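Local coordinates for CELL WALL surface anchor family protein (Streptococcus pneumoniae, PDB 2WW8) that acts as a pilus adhesin on the pneumococcal surface, probably recognising host cells through an integrin I-like domain that carries bound metal ions, at residues S393-F398 / D428-A433; G423-D428 / N524-P529. All blocks are in the same frame, centred on the assembly; numbering follows the deposited sequence.

Contact 1 (S393-F398 / D428-A433)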
loop_
_atom_site.group_PDB
_atom_site.type_symbol
_atom_site.label_atom_id
_atom_site.label_comp_id
_atom_site.label_asym_id
_atom_site.label_seq_id
_atom_site.Cartn_x
_atom_site.Cartn_y
_atom_site.Cartn_z
ATOM N N SER A 393 35.446 8.061 40.223
ATOM C CA SER A 393 36.526 8.387 39.270
ATOM C C SER A 393 37.649 7.377 39.552
ATOM O O SER A 393 37.662 6.733 40.624
ATOM C CB SER A 393 37.015 9.841 39.526
ATOM O OG SER A 393 37.357 10.027 40.895
ATOM N N TYR A 394 38.601 7.228 38.634
ATOM C CA TYR A 394 39.822 6.440 38.898
ATOM C C TYR A 394 40.838 7.309 39.632
ATOM O O TYR A 394 40.899 8.492 39.385
ATOM C CB TYR A 394 40.453 5.900 37.621
ATOM C CG TYR A 394 39.658 4.747 37.000
ATOM C CD1 TYR A 394 39.584 3.502 37.604
ATOM C CD2 TYR A 394 39.104 4.892 35.742
ATOM C CE1 TYR A 394 38.906 2.436 37.007
ATOM C CE2 TYR A 394 38.471 3.853 35.103
ATOM C CZ TYR A 394 38.365 2.637 35.742
ATOM O OH TYR A 394 37.651 1.656 35.104
ATOM N N PRO A 395 41.606 6.729 40.561
ATOM C CA PRO A 395 42.588 7.482 41.345
ATOM C C PRO A 395 43.802 7.846 40.451
ATOM O O PRO A 395 44.232 7.050 39.609
ATOM C CB PRO A 395 42.999 6.494 42.469
ATOM C CG PRO A 395 42.830 5.124 41.853
ATOM C CD PRO A 395 41.594 5.299 40.924
ATOM N N ILE A 396 44.328 9.045 40.661
ATOM C CA ILE A 396 45.605 9.450 40.138
ATOM C C ILE A 396 46.635 8.649 40.955
ATOM O O ILE A 396 46.485 8.465 42.196
ATOM C CB ILE A 396 45.727 10.927 40.373
ATOM C CG1 ILE A 396 44.591 11.603 39.586
ATOM C CG2 ILE A 396 47.168 11.468 40.057
ATOM C CD1 ILE A 396 44.465 13.103 39.850
ATOM N N ASN A 397 47.652 8.155 40.241
ATOM C CA ASN A 397 48.602 7.187 40.803
ATOM C C ASN A 397 49.724 7.887 41.571
ATOM O O ASN A 397 50.862 7.862 41.143
ATOM C CB ASN A 397 49.108 6.262 39.679
ATOM C CG ASN A 397 50.113 5.230 40.148
ATOM O OD1 ASN A 397 49.955 4.665 41.201
ATOM N ND2 ASN A 397 51.181 5.026 39.398
ATOM N N PHE A 398 49.402 8.534 42.696
ATOM C CA PHE A 398 50.429 9.123 43.577
ATOM C C PHE A 398 51.389 8.108 44.174
ATOM O O PHE A 398 50.974 7.010 44.553
ATOM C CB PHE A 398 49.774 9.962 44.697
ATOM C CG PHE A 398 49.131 11.257 44.191
ATOM C CD1 PHE A 398 49.916 12.279 43.675
ATOM C CD2 PHE A 398 47.768 11.447 44.226
ATOM C CE1 PHE A 398 49.347 13.458 43.212
ATOM C CE2 PHE A 398 47.139 12.626 43.742
ATOM C CZ PHE A 398 47.947 13.647 43.260
ATOM N N ASP A 428 48.930 7.545 34.097
ATOM C CA ASP A 428 49.154 8.074 35.442
ATOM C C ASP A 428 47.900 8.010 36.342
ATOM O O ASP A 428 47.913 8.537 37.446
ATOM C CB ASP A 428 49.782 9.486 35.443
ATOM C CG ASP A 428 51.168 9.496 34.859
ATOM O OD1 ASP A 428 51.979 8.625 35.259
ATOM O OD2 ASP A 428 51.525 10.330 33.985
ATOM N N PHE A 429 46.862 7.303 35.912
ATOM C CA PHE A 429 45.788 6.816 36.802
ATOM C C PHE A 429 45.915 5.325 37.091
ATOM O O PHE A 429 46.490 4.597 36.263
ATOM C CB PHE A 429 44.478 6.961 36.074
ATOM C CG PHE A 429 44.008 8.376 35.930
ATOM C CD1 PHE A 429 43.166 8.912 36.903
ATOM C CD2 PHE A 429 44.394 9.155 34.831
ATOM C CE1 PHE A 429 42.647 10.207 36.744
ATOM C CE2 PHE A 429 43.888 10.475 34.660
ATOM C CZ PHE A 429 43.038 10.996 35.666
ATOM N N ILE A 430 45.364 4.856 38.215
ATOM C CA ILE A 430 45.240 3.388 38.396
ATOM C C ILE A 430 43.900 2.957 37.827
ATOM O O ILE A 430 42.852 3.346 38.342
ATOM C CB ILE A 430 45.420 2.909 39.864
ATOM C CG1 ILE A 430 46.744 3.437 40.457
ATOM C CG2 ILE A 430 45.404 1.375 39.931
ATOM C CD1 ILE A 430 46.662 3.570 41.968
ATOM N N THR A 431 43.897 2.142 36.785
ATOM C CA THR A 431 42.580 1.812 36.206
ATOM C C THR A 431 42.364 0.308 36.152
ATOM O O THR A 431 41.372 -0.121 35.617
ATOM C CB THR A 431 42.521 2.307 34.751
ATOM O OG1 THR A 431 43.518 1.618 33.999
ATOM C CG2 THR A 431 42.753 3.840 34.673
ATOM N N GLN A 432 43.285 -0.474 36.700
ATOM C CA GLN A 432 43.139 -1.926 36.795
ATOM C C GLN A 432 43.784 -2.424 38.081
ATOM O O GLN A 432 44.759 -1.844 38.537
ATOM C CB GLN A 432 43.894 -2.608 35.642
ATOM C CG GLN A 432 43.108 -2.508 34.319
ATOM C CD GLN A 432 43.682 -3.502 33.320
ATOM O OE1 GLN A 432 44.122 -4.595 33.714
ATOM N NE2 GLN A 432 43.718 -3.121 32.034
ATOM N N ALA A 433 43.242 -3.501 38.656
ATOM C CA ALA A 433 43.808 -4.118 39.868
ATOM C C ALA A 433 43.452 -5.611 39.875
ATOM O O ALA A 433 42.310 -6.011 39.568
ATOM C CB ALA A 433 43.198 -3.463 41.138
HETATM O O HOH W 1 52.172 6.792 37.151
#
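The Tyr394 ring receives the backbone of Thr431 over one face: the Thr431 CA atom lies 4.0 Å from the ring centroid, 24° off the normal, as a CH-pi contact displaced toward the rim. Thr431 CG2, set beside its own backbone N, comes within 3.9 Å of Tyr394 CD2, the two side chains crossing almost at right angles. At the edge of the Phe429 ring, in its plane, sits the carbonyl oxygen of Tyr394, 3.4 Å from Phe429 CD1. Ile396 runs alongside Phe429, pointing the same way, and its CG1 touches Phe429 CE1 at 3.7 Å, while its CG2 lies over one face of the Phe398 ring. Two backbone bonds fix this register. Ile430 N donates to Pro395 O nearly along the C=O axis (2.8 Å), and Asn397 N reaches Asp428 O from above the carbonyl plane, with 165° at the hydrogen. Ile430 O is buried against Tyr394 and the Pro395 ring and finds no polar partner. With CG anti to its backbone N (chi1 179°), Asn397 crosses Ile430, its OD1 lying beside Ile430 CG1. Its ND2 donates a hydrogen bond to a water, which in turn donates one to Asp428 OD1 (2.6 Å); Asp428 OD2 forms a salt bridge with Lys417. The Tyr394 hydroxyl is hydrogen-bonded to Glu437. An inverse gamma turn centred on Asn397, with a weak bond, follows Ile396, which pairs with Phe429 as the non-hydrogen-bonded pair of a single antiparallel beta bridge joining two loops of a von Willebrand A-like domain.

Contact 2 (G423-D428 / N524-P529). With CA (calcium ion), chain C.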
loop_
_atom_site.group_PDB
_atom_site.type_symbol
_atom_site.label_atom_id
_atom_site.label_comp_id
_atom_site.label_asym_id
_atom_site.label_seq_id
_atom_site.Cartn_x
_atom_site.Cartn_y
_atom_site.Cartn_z
ATOM N N GLY A 423 46.396 18.307 31.751
ATOM C CA GLY A 423 45.703 17.086 32.093
ATOM C C GLY A 423 46.637 15.974 32.497
ATOM O O GLY A 423 47.814 16.215 32.707
ATOM N N ILE A 424 46.076 14.779 32.594
ATOM C CA ILE A 424 46.805 13.627 33.084
ATOM C C ILE A 424 46.609 12.471 32.094
ATOM O O ILE A 424 45.500 12.119 31.776
ATOM C CB ILE A 424 46.341 13.236 34.530
ATOM C CG1 ILE A 424 46.604 14.412 35.511
ATOM C CG2 ILE A 424 47.110 11.969 34.999
ATOM C CD1 ILE A 424 45.917 14.196 36.906
ATOM N N LEU A 425 47.706 11.871 31.657
ATOM C CA LEU A 425 47.688 10.691 30.801
ATOM C C LEU A 425 47.045 9.502 31.500
ATOM O O LEU A 425 47.185 9.323 32.710
ATOM C CB LEU A 425 49.121 10.333 30.462
ATOM C CG LEU A 425 49.808 11.281 29.481
ATOM C CD1 LEU A 425 51.083 10.612 29.069
ATOM C CD2 LEU A 425 48.979 11.553 28.243
ATOM N N LEU A 426 46.378 8.670 30.721
ATOM C CA LEU A 426 45.697 7.525 31.329
ATOM C C LEU A 426 46.651 6.615 32.126
ATOM O O LEU A 426 46.268 6.052 33.166
ATOM C CB LEU A 426 44.942 6.700 30.270
ATOM C CG LEU A 426 43.970 5.614 30.775
ATOM C CD1 LEU A 426 42.938 6.075 31.781
ATOM C CD2 LEU A 426 43.337 4.885 29.546
ATOM N N SER A 427 47.906 6.541 31.685
ATOM C CA SER A 427 48.895 5.725 32.401
ATOM C C SER A 427 49.304 6.307 33.787
ATOM O O SER A 427 49.962 5.659 34.604
ATOM C CB SER A 427 50.088 5.448 31.466
ATOM O OG SER A 427 50.688 6.697 31.212
ATOM N N ASP A 428 48.930 7.545 34.097
ATOM C CA ASP A 428 49.154 8.074 35.442
ATOM C C ASP A 428 47.900 8.010 36.342
ATOM O O ASP A 428 47.913 8.537 37.446
ATOM C CB ASP A 428 49.782 9.486 35.443
ATOM C CG ASP A 428 51.168 9.496 34.859
ATOM O OD1 ASP A 428 51.979 8.625 35.259
ATOM O OD2 ASP A 428 51.525 10.330 33.985
ATOM N N ASN A 524 41.191 16.146 29.276
ATOM C CA ASN A 524 42.218 17.002 28.684
ATOM C C ASN A 524 43.428 16.190 28.228
ATOM O O ASN A 524 44.033 16.479 27.189
ATOM C CB ASN A 524 42.750 18.025 29.704
ATOM C CG ASN A 524 41.738 19.118 29.997
ATOM O OD1 ASN A 524 40.774 19.292 29.256
ATOM N ND2 ASN A 524 41.957 19.850 31.080
ATOM N N GLY A 525 43.771 15.198 29.034
ATOM C CA GLY A 525 44.988 14.440 28.731
ATOM C C GLY A 525 44.870 13.396 27.620
ATOM O O GLY A 525 45.861 13.089 26.971
ATOM N N ASN A 526 43.674 12.848 27.409
ATOM C CA ASN A 526 43.508 11.634 26.583
ATOM C C ASN A 526 42.401 11.694 25.553
ATOM O O ASN A 526 42.295 10.792 24.700
ATOM C CB ASN A 526 43.141 10.458 27.535
ATOM C CG ASN A 526 44.215 10.255 28.597
ATOM O OD1 ASN A 526 45.275 9.706 28.320
ATOM N ND2 ASN A 526 44.008 10.871 29.742
ATOM N N ILE A 527 41.548 12.707 25.656
ATOM C CA ILE A 527 40.485 12.838 24.679
ATOM C C ILE A 527 40.609 14.132 23.882
ATOM O O ILE A 527 40.554 14.113 22.671
ATOM C CB ILE A 527 39.115 12.738 25.334
ATOM C CG1 ILE A 527 38.891 11.296 25.836
ATOM C CG2 ILE A 527 37.987 13.074 24.266
ATOM C CD1 ILE A 527 37.524 11.045 26.277
ATOM N N ALA A 528 40.812 15.265 24.539
ATOM C CA ALA A 528 40.966 16.565 23.884
ATOM C C ALA A 528 42.014 16.608 22.745
ATOM O O ALA A 528 41.754 17.227 21.726
ATOM C CB ALA A 528 41.292 17.645 24.913
ATOM N N PRO A 529 43.184 15.953 22.883
ATOM C CA PRO A 529 44.197 16.039 21.792
ATOM C C PRO A 529 43.798 15.254 20.531
ATOM O O PRO A 529 44.403 15.433 19.513
ATOM C CB PRO A 529 45.446 15.360 22.409
ATOM C CG PRO A 529 45.145 15.338 23.912
ATOM C CD PRO A 529 43.648 15.170 24.039
HETATM CA CA CA C . 42.747 9.140 23.227
HETATM O O HOH W 2 44.375 8.297 24.744
HETATM O O HOH W 3 43.546 7.599 21.541
HETATM O O HOH W 4 44.837 10.381 22.887
#
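Asn526 holds CG beside its backbone N and anti to its carbonyl carbon (chi1 -58°), and a chi2 of -76° turns the carboxamide so that both its ends face the chain at 424-426. The carboxamide makes two side-chain-to-backbone hydrogen bonds to this loop from the C-terminal part of helix 516-526, which leads into strand 533-539 of the parallel sheet in a domain with the fold of a von Willebrand A (integrin I-like) domain. In one, Asn526 ND2 donates to Ile424 O over 2.8 Å, on a lone pair in the carbonyl plane, although the oxygen lies somewhat out of the plane of the Asn526 amide. In the other, Asn526 OD1 accepts Leu426 N, also at 2.8 Å; this donor lies in the carbonyl plane on a lone pair, with a C=O...N angle of 108°. Together the two bonds span Leu425, holding the main chain on both sides of it. ND2 is held a second time by Tyr522 O, one helical turn back, which helps to fix the flip of the group. Leu425 begins by pointing away from the helix, yet its CD2 swings back to 3.7 Å from Gly525 O, and Leu426 CB rests 3.6 Å from Asn526 OD1. Farther back, Gly423 and Gly525, both without side chains, let the backbones approach to 4.3 Å between their CA atoms, beside Asn524 CB. The same Asn526 also serves a calcium site completed by Asp367, Asp530 and three waters. The cation probably polarises the peptide carbonyl that it grips, Asn526 O, which coordinates it at 2.3 Å.

Both contacts belong to the loop region around helix 407-416 of the metal-binding domain and share Asp428, where the loop leaves contact 2 and enters contact 1. Contact 1 is the more buried: two loops meet through a beta bridge and apolar and aromatic side chains. Contact 2 is partly buried and smaller, joining the same loop to helix 516-526 mainly through one polar side chain beside calcium. Apolar packing connects them: Ile424 meets Ile396 and Phe429, with Ile396 CD1 3.5 Å from Ile424 CD1, and Leu426 meets Thr431. Helix 516-526 also serves both, since Trp521 packs against Ile396 and Ile424.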